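Local coordinates for putative lipoprotein (Bacteroides ovatus, PDB 3OQQ) that is of unknown function but binds calcium ions and is probably an extracellular, membrane-attached lipoprotein, at residues Gly172-Arg183 and Met298-Glu309. Numbering follows the deposited sequence.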
loop_
_atom_site.group_PDB
_atom_site.type_symbol
_atom_site.label_atom_id
_atom_site.label_comp_id
_atom_site.label_asym_id
_atom_site.label_seq_id
_atom_site.Cartn_x
_atom_site.Cartn_y
_atom_site.Cartn_z
ATOM N N GLY A 172 -11.732 22.034 -8.878
ATOM C CA GLY A 172 -12.153 20.953 -7.991
ATOM C C GLY A 172 -11.100 20.580 -6.964
ATOM O O GLY A 172 -10.407 21.456 -6.425
ATOM N N LYS A 173 -10.956 19.275 -6.697
ATOM C CA LYS A 173 -9.967 18.786 -5.729
ATOM C C LYS A 173 -9.681 17.309 -5.922
ATOM O O LYS A 173 -10.332 16.650 -6.730
ATOM C CB LYS A 173 -10.407 19.055 -4.274
ATOM C CG LYS A 173 -11.708 18.391 -3.839
ATOM C CD LYS A 173 -12.337 19.183 -2.711
ATOM C CE LYS A 173 -13.548 18.500 -2.144
ATOM N NZ LYS A 173 -14.020 19.175 -0.904
ATOM N N GLU A 174 -8.676 16.803 -5.185
ATOM C CA GLU A 174 -8.276 15.399 -5.143
ATOM C C GLU A 174 -8.563 14.888 -3.768
ATOM O O GLU A 174 -8.564 15.648 -2.792
ATOM C CB GLU A 174 -6.781 15.206 -5.455
ATOM C CG GLU A 174 -6.317 15.612 -6.831
ATOM C CD GLU A 174 -6.398 17.093 -7.130
ATOM O OE1 GLU A 174 -5.804 17.897 -6.375
ATOM O OE2 GLU A 174 -7.084 17.452 -8.112
ATOM N N GLU A 175 -8.792 13.599 -3.692
ATOM C CA GLU A 175 -9.000 12.870 -2.460
ATOM C C GLU A 175 -8.106 11.687 -2.483
ATOM O O GLU A 175 -7.812 11.155 -3.547
ATOM C CB GLU A 175 -10.448 12.422 -2.322
ATOM C CG GLU A 175 -11.300 13.378 -1.527
ATOM C CD GLU A 175 -12.655 12.795 -1.200
ATOM O OE1 GLU A 175 -12.726 11.579 -0.890
ATOM O OE2 GLU A 175 -13.643 13.563 -1.238
ATOM N N LEU A 176 -7.674 11.283 -1.318
ATOM C CA LEU A 176 -6.844 10.116 -1.108
ATOM C C LEU A 176 -7.527 9.281 -0.060
ATOM O O LEU A 176 -7.909 9.810 0.984
ATOM C CB LEU A 176 -5.432 10.540 -0.654
ATOM C CG LEU A 176 -4.404 9.435 -0.520
ATOM C CD1 LEU A 176 -3.125 9.874 -1.080
ATOM C CD2 LEU A 176 -4.209 9.009 0.937
ATOM N N LEU A 177 -7.748 8.007 -0.362
ATOM C CA LEU A 177 -8.273 7.051 0.593
ATOM C C LEU A 177 -7.224 5.949 0.776
ATOM O O LEU A 177 -6.899 5.230 -0.188
ATOM C CB LEU A 177 -9.638 6.467 0.170
ATOM C CG LEU A 177 -10.332 5.544 1.185
ATOM C CD1 LEU A 177 -10.833 6.350 2.387
ATOM C CD2 LEU A 177 -11.522 4.830 0.533
ATOM N N LEU A 178 -6.678 5.845 2.006
ATOM C CA LEU A 178 -5.713 4.822 2.378
ATOM C C LEU A 178 -6.252 3.894 3.451
ATOM O O LEU A 178 -6.730 4.357 4.483
ATOM C CB LEU A 178 -4.396 5.445 2.886
ATOM C CG LEU A 178 -3.403 4.488 3.606
ATOM C CD1 LEU A 178 -2.638 3.630 2.634
ATOM C CD2 LEU A 178 -2.444 5.234 4.475
ATOM N N THR A 179 -6.098 2.576 3.241
ATOM C CA THR A 179 -6.375 1.614 4.290
ATOM C C THR A 179 -5.093 0.900 4.554
ATOM O O THR A 179 -4.298 0.698 3.633
ATOM C CB THR A 179 -7.550 0.657 4.028
ATOM O OG1 THR A 179 -7.341 -0.117 2.853
ATOM C CG2 THR A 179 -8.896 1.354 4.033
ATOM N N LEU A 180 -4.863 0.577 5.825
ATOM C CA LEU A 180 -3.742 -0.215 6.336
ATOM C C LEU A 180 -4.351 -1.289 7.206
ATOM O O LEU A 180 -5.024 -0.961 8.208
ATOM C CB LEU A 180 -2.745 0.649 7.138
ATOM C CG LEU A 180 -2.054 1.822 6.433
ATOM C CD1 LEU A 180 -1.322 2.677 7.434
ATOM C CD2 LEU A 180 -1.101 1.341 5.340
ATOM N N ASP A 181 -4.222 -2.556 6.777
ATOM C CA ASP A 181 -4.833 -3.697 7.474
ATOM C C ASP A 181 -3.789 -4.624 8.021
ATOM O O ASP A 181 -3.019 -5.168 7.236
ATOM C CB ASP A 181 -5.767 -4.480 6.516
ATOM C CG ASP A 181 -6.892 -3.644 5.956
ATOM O OD1 ASP A 181 -7.265 -2.622 6.610
ATOM O OD2 ASP A 181 -7.371 -3.965 4.855
ATOM N N VAL A 182 -3.783 -4.838 9.354
ATOM C CA VAL A 182 -2.817 -5.726 10.017
ATOM C C VAL A 182 -3.173 -7.185 9.746
ATOM O O VAL A 182 -4.176 -7.693 10.249
ATOM C CB VAL A 182 -2.678 -5.479 11.540
ATOM C CG1 VAL A 182 -1.536 -6.325 12.118
ATOM C CG2 VAL A 182 -2.464 -4.009 11.847
ATOM N N ARG A 183 -2.300 -7.880 9.033
ATOM C CA ARG A 183 -2.525 -9.277 8.749
ATOM C C ARG A 183 -1.822 -10.149 9.798
ATOM O O ARG A 183 -2.398 -11.130 10.244
ATOM C CB ARG A 183 -2.095 -9.573 7.293
ATOM C CG ARG A 183 -1.387 -10.859 7.062
ATOM C CD ARG A 183 -1.976 -11.667 5.945
ATOM N NE ARG A 183 -2.027 -11.057 4.609
ATOM C CZ ARG A 183 -1.165 -11.310 3.625
ATOM N NH1 ARG A 183 -0.101 -12.093 3.843
ATOM N NH2 ARG A 183 -1.361 -10.795 2.411
HETATM N N MSE A 298 -9.609 -8.025 10.549
HETATM C CA MSE A 298 -8.312 -7.381 10.588
HETATM C C MSE A 298 -8.379 -6.008 11.222
HETATM O O MSE A 298 -9.338 -5.289 10.981
HETATM C CB MSE A 298 -7.725 -7.271 9.177
HETATM C CG MSE A 298 -7.253 -8.616 8.636
HETATM SE SE MSE A 298 -6.394 -8.430 6.892
HETATM C CE MSE A 298 -6.614 -10.314 6.328
ATOM N N LEU A 299 -7.369 -5.645 12.034
ATOM C CA LEU A 299 -7.285 -4.276 12.580
ATOM C C LEU A 299 -6.966 -3.347 11.399
ATOM O O LEU A 299 -5.980 -3.564 10.691
ATOM C CB LEU A 299 -6.246 -4.149 13.720
ATOM C CG LEU A 299 -5.885 -2.712 14.211
ATOM C CD1 LEU A 299 -7.126 -1.956 14.761
ATOM C CD2 LEU A 299 -4.841 -2.766 15.315
ATOM N N ARG A 300 -7.852 -2.365 11.144
ATOM C CA ARG A 300 -7.733 -1.469 10.001
ATOM C C ARG A 300 -7.595 -0.018 10.405
ATOM O O ARG A 300 -8.400 0.473 11.210
ATOM C CB ARG A 300 -8.973 -1.647 9.063
ATOM C CG ARG A 300 -9.240 -0.454 8.092
ATOM C CD ARG A 300 -10.300 -0.773 7.052
ATOM N NE ARG A 300 -9.771 -1.680 6.026
ATOM C CZ ARG A 300 -10.357 -1.925 4.852
ATOM N NH1 ARG A 300 -11.519 -1.356 4.547
ATOM N NH2 ARG A 300 -9.784 -2.738 3.976
ATOM N N ALA A 301 -6.585 0.678 9.831
ATOM C CA ALA A 301 -6.485 2.128 9.904
ATOM C C ALA A 301 -7.000 2.662 8.558
ATOM O O ALA A 301 -6.613 2.147 7.498
ATOM C CB ALA A 301 -5.054 2.600 10.183
ATOM N N GLU A 302 -7.928 3.623 8.591
ATOM C CA GLU A 302 -8.480 4.184 7.359
ATOM C C GLU A 302 -8.315 5.695 7.383
ATOM O O GLU A 302 -8.711 6.345 8.353
ATOM C CB GLU A 302 -9.939 3.783 7.146
ATOM C CG GLU A 302 -10.483 4.275 5.811
ATOM C CD GLU A 302 -11.962 4.030 5.601
ATOM O OE1 GLU A 302 -12.316 2.920 5.145
ATOM O OE2 GLU A 302 -12.767 4.934 5.912
ATOM N N VAL A 303 -7.680 6.244 6.334
ATOM C CA VAL A 303 -7.387 7.678 6.256
ATOM C C VAL A 303 -7.902 8.249 4.955
ATOM O O VAL A 303 -7.561 7.773 3.872
ATOM C CB VAL A 303 -5.871 7.980 6.410
ATOM C CG1 VAL A 303 -5.610 9.496 6.404
ATOM C CG2 VAL A 303 -5.289 7.344 7.676
ATOM N N ARG A 304 -8.735 9.272 5.074
ATOM C CA ARG A 304 -9.227 10.040 3.946
ATOM C C ARG A 304 -8.598 11.426 4.030
ATOM O O ARG A 304 -8.747 12.111 5.049
ATOM C CB ARG A 304 -10.760 10.107 3.968
ATOM C CG ARG A 304 -11.368 10.775 2.746
ATOM C CD ARG A 304 -12.860 10.840 2.904
ATOM N NE ARG A 304 -13.501 11.644 1.865
ATOM C CZ ARG A 304 -14.551 12.427 2.081
ATOM N NH1 ARG A 304 -15.062 12.541 3.300
ATOM N NH2 ARG A 304 -15.090 13.115 1.083
ATOM N N LEU A 305 -7.833 11.808 3.009
ATOM C CA LEU A 305 -7.212 13.140 2.957
ATOM C C LEU A 305 -7.858 13.914 1.824
ATOM O O LEU A 305 -7.805 13.459 0.683
ATOM C CB LEU A 305 -5.689 13.071 2.768
ATOM C CG LEU A 305 -4.914 12.174 3.728
ATOM C CD1 LEU A 305 -3.548 11.963 3.227
ATOM C CD2 LEU A 305 -4.840 12.763 5.127
ATOM N N ILE A 306 -8.519 15.043 2.146
ATOM C CA ILE A 306 -9.239 15.859 1.166
ATOM C C ILE A 306 -8.344 17.028 0.806
ATOM O O ILE A 306 -7.925 17.806 1.692
ATOM C CB ILE A 306 -10.649 16.288 1.675
ATOM C CG1 ILE A 306 -11.501 15.046 2.033
ATOM C CG2 ILE A 306 -11.405 17.134 0.635
ATOM C CD1 ILE A 306 -11.739 14.855 3.536
ATOM N N GLY A 307 -8.022 17.112 -0.483
ATOM C CA GLY A 307 -7.158 18.161 -1.002
ATOM C C GLY A 307 -7.760 19.550 -0.924
ATOM O O GLY A 307 -8.983 19.702 -0.991
ATOM N N LYS A 308 -6.894 20.574 -0.774
ATOM C CA LYS A 308 -7.270 21.986 -0.724
ATOM C C LYS A 308 -7.964 22.374 -2.018
ATOM O O LYS A 308 -7.533 21.989 -3.113
ATOM C CB LYS A 308 -6.033 22.891 -0.529
ATOM C CG LYS A 308 -5.532 23.016 0.889
ATOM C CD LYS A 308 -5.948 24.325 1.531
ATOM C CE LYS A 308 -5.133 24.637 2.766
ATOM N NZ LYS A 308 -5.365 23.662 3.869
ATOM N N GLU A 309 -9.059 23.093 -1.890
ATOM C CA GLU A 309 -9.822 23.579 -3.033
ATOM C C GLU A 309 -9.342 24.999 -3.329
ATOM O O GLU A 309 -8.803 25.657 -2.436
ATOM C CB GLU A 309 -11.313 23.542 -2.672
ATOM C CG GLU A 309 -12.258 23.183 -3.797
ATOM C CD GLU A 309 -13.694 23.167 -3.312
ATOM O OE1 GLU A 309 -14.121 22.134 -2.744
ATOM O OE2 GLU A 309 -14.373 24.212 -3.433
HETATM O O HOH W 1 -6.725 19.065 -4.166
HETATM O O HOH W 2 -5.422 -7.755 12.522
#
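R300 leaves its strand with CG opposite the backbone N and then bends at chi3 (-74°), which lays its guanidinium beside the carboxylate of D181 on the neighbouring strand. The grip is side-on and two-pronged: NE of R300 meets OD1 of D181 at 2.7 Å, and NH2 of R300 meets OD2 of D181 at 2.8 Å on its syn lone pair. The two flat groups are nearly coplanar, 17° apart. The methyl CG2 of T179 sits over the centre of one guanidinium face, 3.7 Å from CZ of R300, so the group is held both at its edge and from above. A methionine in place of R300 would probably leave the buried D181 carboxylate without its two-bond mate; K215 lies near OD2 of D181 as a long, weak ion pair. Strands 173-183 and 298-307 run antiparallel, in regular register from E175-I306 to D181-R300; hydrogen-bonded pairs L176-L305, L178-V303 and L180-A301 alternate with non-hydrogen-bonded ones. Strand 150-161 pairs with the other edge of 173-183, and strand 205-215 with that of 298-307, so the two are interior neighbours in an antiparallel run of strands. The leucine, valine and alanine side chains of the hydrogen-bonded pairs share one face: CD2 of L176 touches CD1 of L305 at 3.8 Å, while L178, L180 and V303 pack on I269 of strand 266-272. On the opposite face a second salt bridge joins R304, its chain extended as far as NE, to E175. NE of R304 reaches OE1 of E175 at 2.9 Å and NH2 of R304 reaches OE2 of E175 at 2.8 Å, but here the planes are 64° apart and both oxygens are approached from above the carboxylate. CD1 of I306 lies against one face of the R304 guanidinium, offset toward its rim.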